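Local coordinates for envelope glycoprotein (Thogoto virus, PDB 5XEA) that probably attaches the virus to its host-cell receptor and later drives fusion of the viral and host membranes, at residues C239-C244 / D412-V417. Residues are numbered along the deposited sequence; the frame is centred on the assembly and turned at random.
Sequences CHQYAC and DFRGTV
The guanidinium of Arg414 has the amide of Gln241 stacked over one face, Gln241 CD lying 3.9 Å from Arg414 CZ with the two planes 22° apart, while the ring of Tyr242 comes up to its edge. Ring and guanidinium are nearly perpendicular, at 80°, and Arg414 NH1 sits over one ring face toward the rim, 3.7 Å from Tyr242 CZ; any cation-pi attraction is weak. Gln241 and Tyr242 form the tip of a beta hairpin, a type II' turn from His240 to Ala243, with the Cys239–Cys244 disulfide bridging its strands. Arg414 reaches this tip from the loop ahead of helix 421-437, its chain bending at chi3 (-68°), which turns one guanidinium face to Gln241 and an edge to Tyr242. No direct hydrogen bond joins the segments. Arg414 NH2 instead bonds Asn152 OD1 and makes a salt bridge to Asp283 of a neighbouring subunit, so this gp64-family contact lies at a trimer interface. Two waters link Gln241 and Asp412: one accepts from Gln241 NE2, the other lies 3.0 Å from Gln241 OE1, both within hydrogen-bonding distance of Asp412 O. The aliphatic part of Arg414 runs past the phenol, its CD 3.3 Å from Tyr242 OH.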
loop_
_atom_site.group_PDB
_atom_site.type_symbol
_atom_site.label_atom_id
_atom_site.label_comp_id
_atom_site.label_asym_id
_atom_site.label_seq_id
_atom_site.Cartn_x
_atom_site.Cartn_y
_atom_site.Cartn_z
ATOM N N CYS B 239 11.534 -12.622 13.970
ATOM C CA CYS B 239 11.934 -12.542 12.573
ATOM C C CYS B 239 11.227 -11.379 11.896
ATOM O O CYS B 239 10.113 -10.999 12.271
ATOM C CB CYS B 239 11.652 -13.858 11.809
ATOM S SG CYS B 239 12.463 -15.333 12.510
ATOM N N HIS B 240 11.908 -10.796 10.912
ATOM C CA HIS B 240 11.309 -9.785 10.053
ATOM C C HIS B 240 11.794 -10.032 8.633
ATOM O O HIS B 240 12.985 -9.886 8.351
ATOM C CB HIS B 240 11.642 -8.363 10.509
ATOM C CG HIS B 240 11.023 -7.318 9.645
ATOM N ND1 HIS B 240 11.725 -6.658 8.659
ATOM C CD2 HIS B 240 9.753 -6.856 9.579
ATOM C CE1 HIS B 240 10.919 -5.815 8.037
ATOM N NE2 HIS B 240 9.715 -5.922 8.571
ATOM N N GLN B 241 10.863 -10.409 7.747
ATOM C CA GLN B 241 11.171 -10.706 6.352
ATOM C C GLN B 241 12.358 -11.653 6.232
ATOM O O GLN B 241 12.298 -12.777 6.742
ATOM C CB GLN B 241 11.385 -9.399 5.579
ATOM C CG GLN B 241 10.097 -8.544 5.629
ATOM C CD GLN B 241 10.021 -7.417 4.619
ATOM O OE1 GLN B 241 11.014 -7.049 3.996
ATOM N NE2 GLN B 241 8.813 -6.868 4.444
ATOM N N TYR B 242 13.435 -11.214 5.583
ATOM C CA TYR B 242 14.606 -12.047 5.306
ATOM C C TYR B 242 15.543 -12.243 6.496
ATOM O O TYR B 242 16.615 -12.819 6.303
ATOM C CB TYR B 242 15.431 -11.452 4.158
ATOM C CG TYR B 242 14.660 -11.232 2.894
ATOM C CD1 TYR B 242 14.236 -12.312 2.111
ATOM C CD2 TYR B 242 14.361 -9.947 2.465
ATOM C CE1 TYR B 242 13.517 -12.109 0.926
ATOM C CE2 TYR B 242 13.653 -9.731 1.296
ATOM C CZ TYR B 242 13.232 -10.809 0.531
ATOM O OH TYR B 242 12.534 -10.558 -0.625
ATOM N N ALA B 243 15.212 -11.772 7.698
ATOM C CA ALA B 243 16.137 -11.829 8.826
ATOM C C ALA B 243 15.441 -12.385 10.059
ATOM O O ALA B 243 14.276 -12.060 10.326
ATOM C CB ALA B 243 16.709 -10.445 9.152
ATOM N N CYS B 244 16.146 -13.234 10.800
ATOM C CA CYS B 244 15.708 -13.642 12.125
ATOM C C CYS B 244 16.706 -13.151 13.164
ATOM O O CYS B 244 17.907 -13.053 12.899
ATOM C CB CYS B 244 15.547 -15.149 12.245
ATOM S SG CYS B 244 14.090 -15.776 11.355
ATOM N N ASP B 412 12.211 -1.418 1.349
ATOM C CA ASP B 412 11.961 -2.190 0.129
ATOM C C ASP B 412 10.578 -2.820 0.188
ATOM O O ASP B 412 10.168 -3.362 1.219
ATOM C CB ASP B 412 13.004 -3.295 -0.072
ATOM C CG ASP B 412 14.386 -2.754 -0.447
ATOM O OD1 ASP B 412 14.466 -1.693 -1.108
ATOM O OD2 ASP B 412 15.395 -3.394 -0.077
ATOM N N PHE B 413 9.853 -2.737 -0.912
ATOM C CA PHE B 413 8.527 -3.320 -0.987
ATOM C C PHE B 413 8.578 -4.532 -1.904
ATOM O O PHE B 413 9.291 -4.529 -2.911
ATOM C CB PHE B 413 7.511 -2.291 -1.475
ATOM C CG PHE B 413 7.513 -1.021 -0.672
ATOM C CD1 PHE B 413 7.237 -1.050 0.689
ATOM C CD2 PHE B 413 7.785 0.201 -1.282
ATOM C CE1 PHE B 413 7.240 0.124 1.436
ATOM C CE2 PHE B 413 7.774 1.378 -0.546
ATOM C CZ PHE B 413 7.501 1.338 0.804
ATOM N N ARG B 414 7.837 -5.575 -1.543
ATOM C CA ARG B 414 7.927 -6.833 -2.262
ATOM C C ARG B 414 6.702 -7.154 -3.112
ATOM O O ARG B 414 6.829 -7.959 -4.031
ATOM C CB ARG B 414 8.180 -7.992 -1.279
ATOM C CG ARG B 414 9.482 -7.824 -0.438
ATOM C CD ARG B 414 9.803 -9.065 0.391
ATOM N NE ARG B 414 8.841 -9.293 1.463
ATOM C CZ ARG B 414 8.915 -10.314 2.301
ATOM N NH1 ARG B 414 9.907 -11.168 2.170
ATOM N NH2 ARG B 414 8.007 -10.487 3.250
ATOM N N GLY B 415 5.546 -6.552 -2.838
ATOM C CA GLY B 415 4.329 -6.859 -3.561
ATOM C C GLY B 415 3.696 -8.152 -3.076
ATOM O O GLY B 415 4.276 -8.902 -2.291
ATOM N N THR B 416 2.478 -8.435 -3.561
ATOM C CA THR B 416 1.836 -9.670 -3.159
ATOM C C THR B 416 2.503 -10.851 -3.854
ATOM O O THR B 416 3.041 -10.736 -4.960
ATOM C CB THR B 416 0.323 -9.679 -3.486
ATOM O OG1 THR B 416 0.139 -9.457 -4.886
ATOM C CG2 THR B 416 -0.431 -8.623 -2.698
ATOM N N VAL B 417 2.446 -12.002 -3.182
ATOM C CA VAL B 417 2.923 -13.257 -3.758
ATOM C C VAL B 417 2.262 -13.510 -5.114
ATOM O O VAL B 417 2.938 -13.847 -6.105
ATOM C CB VAL B 417 2.667 -14.412 -2.766
ATOM C CG1 VAL B 417 3.060 -15.739 -3.353
ATOM C CG2 VAL B 417 3.438 -14.170 -1.456
HETATM O O HOH W 1 8.184 -4.851 2.360
HETATM O O HOH W 2 11.271 -4.096 3.792
#